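PDB 6VVE: Dot/Icm T4SS effector from Legionella pneumophila, which acts as an effector kinase that is activated by host inositol hexakisphosphate and binds ADP with manganese. Local coordinates for residues P3-I8 with M46-M51; E25-R30 with V38-D43; L50-H55 with L130-I135. One frame throughout, in Å; residues are numbered along the deposited sequence.

Contact 1 (P3-I8 with M46-M51); sequences PKINKI and MDYVLM
The N-terminal helix 5-8 lies against the outer strand of the antiparallel N-terminal sheet, where Ile5 and Ile8 close round the ring of Tyr48 in a small apolar cluster near the protein surface. Ile8 sets its CD1 almost straight above the ring centre, 3.8 Å from the Tyr48 ring centroid and 12° from the perpendicular, a CH-pi contact. Ile5 comes to the rim instead: its CD1 lies near the ring plane, 4.0 Å from Tyr48 CD1, and also touches the Asp47 carbonyl, with Ile5 CD1 3.9 Å from Asp47 O. A chi1 of -179° puts Ile5 CG1 anti to the backbone N, and chi2 of 74° then sets CD1 at the ring edge. Lys4 crosses the tyrosine at about a right angle, its CE 3.4 Å from Tyr48 OH. Within the strand, Tyr48 N donates to Asp47 OD1 (2.7 Å), meeting the carboxylate from above its plane. A classic beta bulge puts Met46 and Asp47 together opposite Arg39. Asp47 turns to helix 102-121, where its OD1 forms a salt bridge with Lys120, which also makes a cation-pi contact with Tyr48, while strand 34-41 places Val38 beside Ile5.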
loop_
_atom_site.group_PDB
_atom_site.type_symbol
_atom_site.label_atom_id
_atom_site.label_comp_id
_atom_site.label_asym_id
_atom_site.label_seq_id
_atom_site.Cartn_x
_atom_site.Cartn_y
_atom_site.Cartn_z
ATOM N N PRO A 3 -25.578 -6.083 5.955
ATOM C CA PRO A 3 -26.393 -7.241 6.358
ATOM C C PRO A 3 -25.555 -8.451 6.772
ATOM O O PRO A 3 -26.022 -9.286 7.549
ATOM C CB PRO A 3 -27.215 -7.549 5.095
ATOM C CG PRO A 3 -26.364 -7.046 3.965
ATOM C CD PRO A 3 -25.656 -5.819 4.503
ATOM N N LYS A 4 -24.325 -8.525 6.266
ATOM C CA LYS A 4 -23.494 -9.699 6.481
ATOM C C LYS A 4 -22.790 -9.700 7.830
ATOM O O LYS A 4 -22.397 -10.772 8.299
ATOM C CB LYS A 4 -22.452 -9.807 5.359
ATOM C CG LYS A 4 -23.024 -10.221 4.008
ATOM C CD LYS A 4 -21.930 -10.383 2.951
ATOM C CE LYS A 4 -21.610 -9.066 2.260
ATOM N NZ LYS A 4 -20.540 -9.221 1.232
ATOM N N ILE A 5 -22.622 -8.536 8.464
ATOM C CA ILE A 5 -21.815 -8.458 9.683
ATOM C C ILE A 5 -22.296 -9.482 10.706
ATOM O O ILE A 5 -21.507 -10.266 11.248
ATOM C CB ILE A 5 -21.842 -7.025 10.249
ATOM C CG1 ILE A 5 -20.987 -6.917 11.514
ATOM C CG2 ILE A 5 -23.267 -6.585 10.563
ATOM C CD1 ILE A 5 -19.505 -6.917 11.266
ATOM N N ASN A 6 -23.600 -9.496 10.981
ATOM C CA ASN A 6 -24.132 -10.423 11.971
ATOM C C ASN A 6 -24.015 -11.873 11.520
ATOM O O ASN A 6 -23.993 -12.774 12.368
ATOM C CB ASN A 6 -25.583 -10.073 12.281
ATOM C CG ASN A 6 -25.732 -8.666 12.830
ATOM O OD1 ASN A 6 -26.131 -7.743 12.117
ATOM N ND2 ASN A 6 -25.393 -8.490 14.103
ATOM N N LYS A 7 -23.934 -12.117 10.212
ATOM C CA LYS A 7 -23.714 -13.471 9.723
ATOM C C LYS A 7 -22.237 -13.845 9.754
ATOM O O LYS A 7 -21.898 -15.010 9.994
ATOM C CB LYS A 7 -24.252 -13.609 8.300
ATOM C CG LYS A 7 -25.738 -13.314 8.167
ATOM C CD LYS A 7 -26.223 -13.557 6.740
ATOM C CE LYS A 7 -27.736 -13.422 6.635
ATOM N NZ LYS A 7 -28.455 -14.427 7.479
ATOM N N ILE A 8 -21.352 -12.875 9.515
ATOM C CA ILE A 8 -19.921 -13.153 9.518
ATOM C C ILE A 8 -19.454 -13.547 10.912
ATOM O O ILE A 8 -18.654 -14.484 11.066
ATOM C CB ILE A 8 -19.144 -11.934 8.989
ATOM C CG1 ILE A 8 -19.432 -11.735 7.494
ATOM C CG2 ILE A 8 -17.658 -12.099 9.252
ATOM C CD1 ILE A 8 -19.017 -10.366 6.963
HETATM N N MSE A 46 -19.117 -3.684 14.404
HETATM C CA MSE A 46 -19.408 -2.445 13.699
HETATM C C MSE A 46 -19.184 -2.546 12.196
HETATM O O MSE A 46 -20.030 -2.119 11.409
HETATM C CB MSE A 46 -18.554 -1.301 14.259
HETATM C CG MSE A 46 -18.869 -0.923 15.697
HETATM SE SE MSE A 46 -20.737 -0.429 15.989
HETATM C CE MSE A 46 -20.949 0.818 14.489
ATOM N N ASP A 47 -18.054 -3.113 11.789
ATOM C CA ASP A 47 -17.738 -3.191 10.368
ATOM C C ASP A 47 -16.779 -4.347 10.137
ATOM O O ASP A 47 -16.216 -4.911 11.080
ATOM C CB ASP A 47 -17.146 -1.866 9.867
ATOM C CG ASP A 47 -17.311 -1.676 8.384
ATOM O OD1 ASP A 47 -17.885 -2.574 7.721
ATOM O OD2 ASP A 47 -16.868 -0.620 7.886
ATOM N N TYR A 48 -16.586 -4.675 8.858
ATOM C CA TYR A 48 -15.732 -5.785 8.459
ATOM C C TYR A 48 -14.960 -5.425 7.195
ATOM O O TYR A 48 -15.314 -4.499 6.460
ATOM C CB TYR A 48 -16.556 -7.061 8.212
ATOM C CG TYR A 48 -17.548 -6.912 7.082
ATOM C CD1 TYR A 48 -18.827 -6.414 7.314
ATOM C CD2 TYR A 48 -17.205 -7.257 5.780
ATOM C CE1 TYR A 48 -19.734 -6.270 6.283
ATOM C CE2 TYR A 48 -18.107 -7.118 4.742
ATOM C CZ TYR A 48 -19.369 -6.624 4.998
ATOM O OH TYR A 48 -20.270 -6.481 3.966
ATOM N N VAL A 49 -13.888 -6.174 6.957
ATOM C CA VAL A 49 -13.128 -6.098 5.717
ATOM C C VAL A 49 -12.787 -7.514 5.272
ATOM O O VAL A 49 -12.590 -8.414 6.093
ATOM C CB VAL A 49 -11.838 -5.266 5.863
ATOM C CG1 VAL A 49 -12.181 -3.805 6.146
ATOM C CG2 VAL A 49 -10.942 -5.856 6.952
ATOM N N LEU A 50 -12.715 -7.708 3.960
ATOM C CA LEU A 50 -12.347 -8.996 3.383
ATOM C C LEU A 50 -10.828 -9.095 3.326
ATOM O O LEU A 50 -10.151 -8.154 2.879
ATOM C CB LEU A 50 -12.956 -9.146 1.993
ATOM C CG LEU A 50 -12.475 -10.297 1.115
ATOM C CD1 LEU A 50 -12.591 -11.648 1.811
ATOM C CD2 LEU A 50 -13.274 -10.305 -0.197
HETATM N N MSE A 51 -10.295 -10.227 3.782
HETATM C CA MSE A 51 -8.845 -10.442 3.766
HETATM C C MSE A 51 -8.407 -11.348 2.605
HETATM O O MSE A 51 -7.512 -10.981 1.850
HETATM C CB MSE A 51 -8.381 -11.035 5.099
HETATM C CG MSE A 51 -8.710 -10.186 6.330
HETATM SE SE MSE A 51 -7.985 -8.361 6.312
HETATM C CE MSE A 51 -6.120 -8.732 5.950
#

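Contact 2 (E25-R30 with V38-D43); sequences EFKIYR and VRFEND. With IHP (inositol hexakisphosphate), chain B.
Phe40 presents the edge of its ring to Glu25 O, which lies in the ring plane 3.5 Å from Phe40 CD1, and near the same plane Tyr29 OH meets Phe40 CZ, the two side chains tip to tip. Lys27 crosses Phe40 at about a right angle, its CG 3.5 Å from Phe40 CE1; chi1 of -64° sets that CG anti to the carbonyl carbon, from where it touches the ring. Val38 CG2 touches the edge of the Tyr29 ring, 3.7 Å from Tyr29 CD2. On the opposite side of the sheet, Phe26 CE1 packs obliquely on Arg39 CB (3.5 Å), and the ring and guanidinium planes stand 61° apart.

The segments are the two arms of an antiparallel beta hairpin. Lys27 and Val38 form a hydrogen-bonded pair, each backbone N donating to the other's O; Phe26 and Arg39 are the neighbouring non-hydrogen-bonded pair, and Phe40 N donates to Glu25 O. Arg39 NH1 lies 2.6 Å from Glu41 OE2 in a salt bridge that uses the anti lone pair of the carboxylate. At the far end Arg30 NH1 donates to inositol hexakisphosphate O36, so the hairpin delivers a probably cationic group to a phosphate-rich ligand, whose negative charge would be expected to stabilise the charged guanidinium.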
loop_
_atom_site.group_PDB
_atom_site.type_symbol
_atom_site.label_atom_id
_atom_site.label_comp_id
_atom_site.label_asym_id
_atom_site.label_seq_id
_atom_site.Cartn_x
_atom_site.Cartn_y
_atom_site.Cartn_z
ATOM N N GLU A 25 -11.275 -5.562 20.355
ATOM C CA GLU A 25 -11.368 -4.646 19.226
ATOM C C GLU A 25 -11.512 -5.336 17.884
ATOM O O GLU A 25 -12.238 -4.840 17.023
ATOM C CB GLU A 25 -10.132 -3.736 19.181
ATOM C CG GLU A 25 -9.794 -3.061 20.502
ATOM C CD GLU A 25 -8.606 -2.119 20.393
ATOM O OE1 GLU A 25 -8.157 -1.851 19.256
ATOM O OE2 GLU A 25 -8.121 -1.645 21.445
ATOM N N PHE A 26 -10.845 -6.465 17.669
ATOM C CA PHE A 26 -10.818 -7.101 16.362
ATOM C C PHE A 26 -10.943 -8.612 16.495
ATOM O O PHE A 26 -10.414 -9.212 17.439
ATOM C CB PHE A 26 -9.522 -6.769 15.602
ATOM C CG PHE A 26 -9.317 -5.305 15.354
ATOM C CD1 PHE A 26 -9.916 -4.683 14.269
ATOM C CD2 PHE A 26 -8.518 -4.548 16.195
ATOM C CE1 PHE A 26 -9.729 -3.340 14.029
ATOM C CE2 PHE A 26 -8.327 -3.196 15.961
ATOM C CZ PHE A 26 -8.929 -2.593 14.875
ATOM N N LYS A 27 -11.637 -9.220 15.528
ATOM C CA LYS A 27 -11.794 -10.665 15.447
ATOM C C LYS A 27 -11.632 -11.087 13.995
ATOM O O LYS A 27 -11.947 -10.320 13.077
ATOM C CB LYS A 27 -13.157 -11.129 15.969
ATOM C CG LYS A 27 -13.397 -10.867 17.448
ATOM C CD LYS A 27 -12.598 -11.823 18.327
ATOM C CE LYS A 27 -12.856 -11.547 19.806
ATOM N NZ LYS A 27 -12.062 -12.436 20.699
ATOM N N ILE A 28 -11.169 -12.320 13.794
ATOM C CA ILE A 28 -11.003 -12.902 12.468
ATOM C C ILE A 28 -11.990 -14.053 12.328
ATOM O O ILE A 28 -12.029 -14.954 13.182
ATOM C CB ILE A 28 -9.565 -13.397 12.236
ATOM C CG1 ILE A 28 -8.559 -12.276 12.494
ATOM C CG2 ILE A 28 -9.423 -13.942 10.822
ATOM C CD1 ILE A 28 -8.707 -11.084 11.581
ATOM N N TYR A 29 -12.785 -14.027 11.253
ATOM C CA TYR A 29 -13.800 -15.039 11.012
ATOM C C TYR A 29 -13.687 -15.563 9.589
ATOM O O TYR A 29 -13.446 -14.793 8.651
ATOM C CB TYR A 29 -15.220 -14.490 11.220
ATOM C CG TYR A 29 -15.509 -13.981 12.609
ATOM C CD1 TYR A 29 -15.793 -14.863 13.643
ATOM C CD2 TYR A 29 -15.515 -12.619 12.886
ATOM C CE1 TYR A 29 -16.074 -14.402 14.921
ATOM C CE2 TYR A 29 -15.793 -12.150 14.153
ATOM C CZ TYR A 29 -16.071 -13.046 15.168
ATOM O OH TYR A 29 -16.337 -12.575 16.431
ATOM N N ARG A 30 -13.878 -16.874 9.437
ATOM C CA ARG A 30 -14.068 -17.500 8.136
ATOM C C ARG A 30 -15.563 -17.706 7.928
ATOM O O ARG A 30 -16.209 -18.419 8.705
ATOM C CB ARG A 30 -13.318 -18.827 8.040
ATOM C CG ARG A 30 -13.274 -19.396 6.620
ATOM C CD ARG A 30 -12.494 -20.719 6.540
ATOM N NE ARG A 30 -12.693 -21.556 7.718
ATOM C CZ ARG A 30 -11.728 -21.923 8.558
ATOM N NH1 ARG A 30 -10.474 -21.560 8.353
ATOM N NH2 ARG A 30 -12.024 -22.678 9.603
ATOM N N VAL A 38 -13.153 -8.273 11.571
ATOM C CA VAL A 38 -14.292 -7.530 12.096
ATOM C C VAL A 38 -13.821 -6.669 13.258
ATOM O O VAL A 38 -13.157 -7.167 14.174
ATOM C CB VAL A 38 -15.418 -8.477 12.555
ATOM C CG1 VAL A 38 -16.554 -7.685 13.198
ATOM C CG2 VAL A 38 -15.937 -9.300 11.386
ATOM N N ARG A 39 -14.165 -5.379 13.219
ATOM C CA ARG A 39 -13.829 -4.460 14.297
ATOM C C ARG A 39 -15.065 -4.169 15.136
ATOM O O ARG A 39 -16.201 -4.246 14.656
ATOM C CB ARG A 39 -13.244 -3.158 13.755
ATOM C CG ARG A 39 -14.197 -2.309 12.938
ATOM C CD ARG A 39 -13.533 -1.005 12.500
ATOM N NE ARG A 39 -14.475 -0.078 11.874
ATOM C CZ ARG A 39 -15.220 0.794 12.542
ATOM N NH1 ARG A 39 -15.136 0.869 13.862
ATOM N NH2 ARG A 39 -16.050 1.596 11.889
ATOM N N PHE A 40 -14.830 -3.835 16.404
ATOM C CA PHE A 40 -15.890 -3.654 17.384
ATOM C C PHE A 40 -15.802 -2.276 18.020
ATOM O O PHE A 40 -14.711 -1.730 18.201
ATOM C CB PHE A 40 -15.808 -4.720 18.491
ATOM C CG PHE A 40 -16.057 -6.119 18.008
ATOM C CD1 PHE A 40 -15.112 -6.785 17.240
ATOM C CD2 PHE A 40 -17.239 -6.773 18.324
ATOM C CE1 PHE A 40 -15.338 -8.062 16.793
ATOM C CE2 PHE A 40 -17.472 -8.064 17.877
ATOM C CZ PHE A 40 -16.523 -8.707 17.111
ATOM N N GLU A 41 -16.969 -1.720 18.360
ATOM C CA GLU A 41 -17.070 -0.528 19.186
ATOM C C GLU A 41 -18.151 -0.773 20.229
ATOM O O GLU A 41 -19.231 -1.284 19.907
ATOM C CB GLU A 41 -17.417 0.723 18.367
ATOM C CG GLU A 41 -16.407 1.081 17.298
ATOM C CD GLU A 41 -16.782 2.370 16.565
ATOM O OE1 GLU A 41 -17.392 3.246 17.190
ATOM O OE2 GLU A 41 -16.465 2.500 15.366
ATOM N N ASN A 42 -17.864 -0.399 21.473
ATOM C CA ASN A 42 -18.831 -0.530 22.561
ATOM C C ASN A 42 -19.370 -1.953 22.640
ATOM O O ASN A 42 -20.568 -2.174 22.797
ATOM C CB ASN A 42 -19.969 0.477 22.399
ATOM C CG ASN A 42 -19.475 1.913 22.360
ATOM O OD1 ASN A 42 -18.570 2.291 23.107
ATOM N ND2 ASN A 42 -20.060 2.719 21.474
ATOM N N ASP A 43 -18.469 -2.924 22.502
ATOM C CA ASP A 43 -18.778 -4.349 22.651
ATOM C C ASP A 43 -19.736 -4.867 21.578
ATOM O O ASP A 43 -20.433 -5.860 21.799
ATOM C CB ASP A 43 -19.366 -4.647 24.043
ATOM C CG ASP A 43 -18.394 -4.346 25.164
ATOM O OD1 ASP A 43 -17.192 -4.665 25.013
ATOM O OD2 ASP A 43 -18.832 -3.788 26.190
HETATM C C1 IHP B . -6.630 -23.491 5.198
HETATM C C2 IHP B . -6.685 -24.952 5.675
HETATM C C3 IHP B . -5.996 -25.124 7.031
HETATM C C4 IHP B . -6.613 -24.187 8.078
HETATM C C5 IHP B . -6.442 -22.721 7.635
HETATM C C6 IHP B . -7.060 -22.470 6.262
HETATM O O11 IHP B . -7.506 -23.340 4.096
HETATM P P1 IHP B . -6.867 -23.140 2.606
HETATM O O21 IHP B . -7.609 -22.040 1.887
HETATM O O31 IHP B . -5.399 -22.801 2.714
HETATM O O41 IHP B . -7.017 -24.442 1.823
HETATM O O12 IHP B . -6.033 -25.740 4.710
HETATM P P2 IHP B . -6.815 -27.062 4.103
HETATM O O22 IHP B . -8.245 -27.072 4.577
HETATM O O32 IHP B . -6.786 -26.996 2.602
HETATM O O42 IHP B . -6.113 -28.305 4.583
HETATM O O13 IHP B . -4.648 -24.784 6.876
HETATM P P3 IHP B . -3.474 -25.725 7.532
HETATM O O23 IHP B . -4.066 -27.048 7.987
HETATM O O33 IHP B . -2.407 -25.973 6.473
HETATM O O43 IHP B . -2.840 -25.021 8.712
HETATM O O14 IHP B . -5.985 -24.377 9.308
HETATM P P4 IHP B . -6.954 -24.596 10.624
HETATM O O24 IHP B . -7.790 -25.836 10.450
HETATM O O34 IHP B . -7.886 -23.402 10.750
HETATM O O44 IHP B . -6.105 -24.727 11.865
HETATM O O15 IHP B . -7.066 -21.886 8.562
HETATM P P5 IHP B . -6.142 -20.912 9.501
HETATM O O25 IHP B . -6.801 -20.752 10.856
HETATM O O35 IHP B . -4.771 -21.506 9.685
HETATM O O45 IHP B . -6.018 -19.564 8.825
HETATM O O16 IHP B . -6.660 -21.192 5.812
HETATM P P6 IHP B . -7.779 -19.986 5.708
HETATM O O26 IHP B . -7.697 -19.330 4.346
HETATM O O36 IHP B . -9.163 -20.550 5.913
HETATM O O46 IHP B . -7.484 -18.970 6.792
#

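Contact 3 (L50-H55 with L130-I135); sequences LMWKSH and LGLWNI. With IHP (inositol hexakisphosphate), chain B.
Apolar packing joins the segments through Leu132, which touches both Met51 and Trp52. The selenomethionine Met51 brings its terminal CE to 3.7 Å from Leu132 CG and also against Gly131 CA, its side chain crossing the leucine at about a right angle; bends at chi2 and chi3 (-58° and -53°) fold SE and CE round to this position. Trp52 meets the same leucine with the six-membered end of its indole: Trp52 CZ3 is 3.9 Å from Leu132 CG, while Leu132 CB lies in the plane at the indole edge beside CZ3 and CH2. Tyr144 meets the Trp52 ring edge-to-face. Water adds a polar link between the backbones, one molecule lying 2.7 Å from both Met51 O and Leu130 O.

The contact joins the outer strand 44-53 of the N-terminal sheet to the outer strand 132-134 of the five-stranded antiparallel sheet, consistent with a kinase N-lobe sheet because ADP binds to several of its strands. Strand 44-53 bulges at Met51-Trp52, two residues set against the single Val35.

Ligand hydrogen bonds come from both segments. Trp52 NE1 donates to inositol hexakisphosphate O26 at 2.8 Å, from the pyrrole side of the indole. Ser54 OG donates to O36 of the ligand at 2.7 Å, and His55 gives its backbone N to O21 at 2.6 Å in a nearly straight bond of 168°. From strand 132-134, Asn134 ND2 makes a weak bond to O35 of the ligand. Lys136 NZ adds another bond to the ligand.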
loop_
_atom_site.group_PDB
_atom_site.type_symbol
_atom_site.label_atom_id
_atom_site.label_comp_id
_atom_site.label_asym_id
_atom_site.label_seq_id
_atom_site.Cartn_x
_atom_site.Cartn_y
_atom_site.Cartn_z
ATOM N N LEU A 50 -12.715 -7.708 3.960
ATOM C CA LEU A 50 -12.347 -8.996 3.383
ATOM C C LEU A 50 -10.828 -9.095 3.326
ATOM O O LEU A 50 -10.151 -8.154 2.879
ATOM C CB LEU A 50 -12.956 -9.146 1.993
ATOM C CG LEU A 50 -12.475 -10.297 1.115
ATOM C CD1 LEU A 50 -12.591 -11.648 1.811
ATOM C CD2 LEU A 50 -13.274 -10.305 -0.197
HETATM N N MSE A 51 -10.295 -10.227 3.782
HETATM C CA MSE A 51 -8.845 -10.442 3.766
HETATM C C MSE A 51 -8.407 -11.348 2.605
HETATM O O MSE A 51 -7.512 -10.981 1.850
HETATM C CB MSE A 51 -8.381 -11.035 5.099
HETATM C CG MSE A 51 -8.710 -10.186 6.330
HETATM SE SE MSE A 51 -7.985 -8.361 6.312
HETATM C CE MSE A 51 -6.120 -8.732 5.950
ATOM N N TRP A 52 -9.034 -12.514 2.458
ATOM C CA TRP A 52 -8.717 -13.416 1.355
ATOM C C TRP A 52 -9.791 -14.494 1.263
ATOM O O TRP A 52 -10.646 -14.628 2.146
ATOM C CB TRP A 52 -7.329 -14.050 1.521
ATOM C CG TRP A 52 -7.165 -14.875 2.768
ATOM C CD1 TRP A 52 -7.622 -16.146 2.982
ATOM C CD2 TRP A 52 -6.483 -14.486 3.968
ATOM N NE1 TRP A 52 -7.273 -16.564 4.246
ATOM C CE2 TRP A 52 -6.575 -15.563 4.871
ATOM C CE3 TRP A 52 -5.812 -13.322 4.371
ATOM C CZ2 TRP A 52 -6.022 -15.515 6.148
ATOM C CZ3 TRP A 52 -5.257 -13.277 5.635
ATOM C CH2 TRP A 52 -5.366 -14.370 6.509
ATOM N N LYS A 53 -9.731 -15.269 0.175
ATOM C CA LYS A 53 -10.643 -16.381 -0.052
ATOM C C LYS A 53 -10.021 -17.666 0.476
ATOM O O LYS A 53 -8.817 -17.890 0.331
ATOM C CB LYS A 53 -10.966 -16.520 -1.542
ATOM C CG LYS A 53 -12.000 -17.598 -1.863
ATOM C CD LYS A 53 -12.504 -17.477 -3.302
ATOM C CE LYS A 53 -13.559 -18.534 -3.631
ATOM N NZ LYS A 53 -14.916 -18.159 -3.142
ATOM N N SER A 54 -10.848 -18.505 1.090
ATOM C CA SER A 54 -10.399 -19.715 1.761
ATOM C C SER A 54 -10.930 -20.958 1.058
ATOM O O SER A 54 -12.054 -20.963 0.549
ATOM C CB SER A 54 -10.859 -19.720 3.226
ATOM O OG SER A 54 -10.777 -21.017 3.803
ATOM N N HIS A 55 -10.112 -22.013 1.045
ATOM C CA HIS A 55 -10.506 -23.315 0.526
ATOM C C HIS A 55 -10.558 -24.376 1.622
ATOM O O HIS A 55 -10.478 -25.572 1.328
ATOM C CB HIS A 55 -9.552 -23.754 -0.586
ATOM C CG HIS A 55 -9.676 -22.950 -1.841
ATOM N ND1 HIS A 55 -9.994 -23.515 -3.055
ATOM C CD2 HIS A 55 -9.528 -21.624 -2.071
ATOM C CE1 HIS A 55 -10.035 -22.573 -3.982
ATOM N NE2 HIS A 55 -9.756 -21.416 -3.410
ATOM N N LEU A 130 -2.806 -6.558 1.105
ATOM C CA LEU A 130 -2.507 -6.765 2.515
ATOM C C LEU A 130 -2.866 -8.197 2.919
ATOM O O LEU A 130 -3.475 -8.958 2.155
ATOM C CB LEU A 130 -3.255 -5.752 3.382
ATOM C CG LEU A 130 -2.751 -4.311 3.279
ATOM C CD1 LEU A 130 -3.649 -3.352 4.060
ATOM C CD2 LEU A 130 -1.320 -4.215 3.786
ATOM N N GLY A 131 -2.482 -8.555 4.139
ATOM C CA GLY A 131 -2.676 -9.911 4.613
ATOM C C GLY A 131 -2.393 -9.979 6.092
ATOM O O GLY A 131 -2.295 -8.954 6.762
ATOM N N LEU A 132 -2.260 -11.206 6.598
ATOM C CA LEU A 132 -2.063 -11.417 8.026
ATOM C C LEU A 132 -1.024 -12.505 8.261
ATOM O O LEU A 132 -0.891 -13.448 7.471
ATOM C CB LEU A 132 -3.373 -11.807 8.724
ATOM C CG LEU A 132 -4.526 -10.819 8.579
ATOM C CD1 LEU A 132 -5.816 -11.431 9.125
ATOM C CD2 LEU A 132 -4.206 -9.513 9.279
ATOM N N TRP A 133 -0.292 -12.361 9.364
ATOM C CA TRP A 133 0.708 -13.333 9.771
ATOM C C TRP A 133 0.029 -14.412 10.608
ATOM O O TRP A 133 -0.576 -14.113 11.646
ATOM C CB TRP A 133 1.820 -12.659 10.572
ATOM C CG TRP A 133 2.723 -11.799 9.756
ATOM C CD1 TRP A 133 2.661 -10.442 9.617
ATOM C CD2 TRP A 133 3.831 -12.237 8.960
ATOM N NE1 TRP A 133 3.667 -10.011 8.783
ATOM C CE2 TRP A 133 4.401 -11.090 8.370
ATOM C CE3 TRP A 133 4.397 -13.483 8.692
ATOM C CZ2 TRP A 133 5.505 -11.156 7.525
ATOM C CZ3 TRP A 133 5.501 -13.544 7.857
ATOM C CH2 TRP A 133 6.041 -12.388 7.283
ATOM N N ASN A 134 0.128 -15.657 10.155
ATOM C CA ASN A 134 -0.386 -16.790 10.910
ATOM C C ASN A 134 0.640 -17.186 11.962
ATOM O O ASN A 134 1.810 -17.444 11.640
ATOM C CB ASN A 134 -0.683 -17.959 9.975
ATOM C CG ASN A 134 -1.485 -19.053 10.656
ATOM O OD1 ASN A 134 -0.995 -19.727 11.568
ATOM N ND2 ASN A 134 -2.723 -19.239 10.212
ATOM N N ILE A 135 0.204 -17.242 13.220
ATOM C CA ILE A 135 1.131 -17.399 14.332
ATOM C C ILE A 135 0.711 -18.523 15.269
ATOM O O ILE A 135 1.157 -18.577 16.424
ATOM C CB ILE A 135 1.251 -16.071 15.113
ATOM C CG1 ILE A 135 -0.116 -15.710 15.713
ATOM C CG2 ILE A 135 1.752 -14.968 14.209
ATOM C CD1 ILE A 135 -0.161 -14.364 16.380
HETATM C C1 IHP B . -6.630 -23.491 5.198
HETATM C C2 IHP B . -6.685 -24.952 5.675
HETATM C C3 IHP B . -5.996 -25.124 7.031
HETATM C C4 IHP B . -6.613 -24.187 8.078
HETATM C C5 IHP B . -6.442 -22.721 7.635
HETATM C C6 IHP B . -7.060 -22.470 6.262
HETATM O O11 IHP B . -7.506 -23.340 4.096
HETATM P P1 IHP B . -6.867 -23.140 2.606
HETATM O O21 IHP B . -7.609 -22.040 1.887
HETATM O O31 IHP B . -5.399 -22.801 2.714
HETATM O O41 IHP B . -7.017 -24.442 1.823
HETATM O O12 IHP B . -6.033 -25.740 4.710
HETATM P P2 IHP B . -6.815 -27.062 4.103
HETATM O O22 IHP B . -8.245 -27.072 4.577
HETATM O O32 IHP B . -6.786 -26.996 2.602
HETATM O O42 IHP B . -6.113 -28.305 4.583
HETATM O O13 IHP B . -4.648 -24.784 6.876
HETATM P P3 IHP B . -3.474 -25.725 7.532
HETATM O O23 IHP B . -4.066 -27.048 7.987
HETATM O O33 IHP B . -2.407 -25.973 6.473
HETATM O O43 IHP B . -2.840 -25.021 8.712
HETATM O O14 IHP B . -5.985 -24.377 9.308
HETATM P P4 IHP B . -6.954 -24.596 10.624
HETATM O O24 IHP B . -7.790 -25.836 10.450
HETATM O O34 IHP B . -7.886 -23.402 10.750
HETATM O O44 IHP B . -6.105 -24.727 11.865
HETATM O O15 IHP B . -7.066 -21.886 8.562
HETATM P P5 IHP B . -6.142 -20.912 9.501
HETATM O O25 IHP B . -6.801 -20.752 10.856
HETATM O O35 IHP B . -4.771 -21.506 9.685
HETATM O O45 IHP B . -6.018 -19.564 8.825
HETATM O O16 IHP B . -6.660 -21.192 5.812
HETATM P P6 IHP B . -7.779 -19.986 5.708
HETATM O O26 IHP B . -7.697 -19.330 4.346
HETATM O O36 IHP B . -9.163 -20.550 5.913
HETATM O O46 IHP B . -7.484 -18.970 6.792
HETATM O O HOH W 1 -6.102 -8.648 1.710
#

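How the contacts relate
From the N terminus, the chain starts in helix 5-8 and runs through strands 12-13, 26-30 and 34-41 before strand 44-53 comes back to that helix and closes the loop of contact 1. Contact 2 is nested inside this loop as the 26-30/34-41 hairpin, and strand 34-41 pairs with strand 44-53, so contacts 1 and 2 share a sheet. Contact 3 begins on 50-55, where contact 1 ends, and closes a longer loop holding helix 102-121 and three strands of the second sheet. Contacts 2 and 3 meet where Ile28 packs on Leu132, and both reach inositol hexakisphosphate, which thus bridges the two sheets.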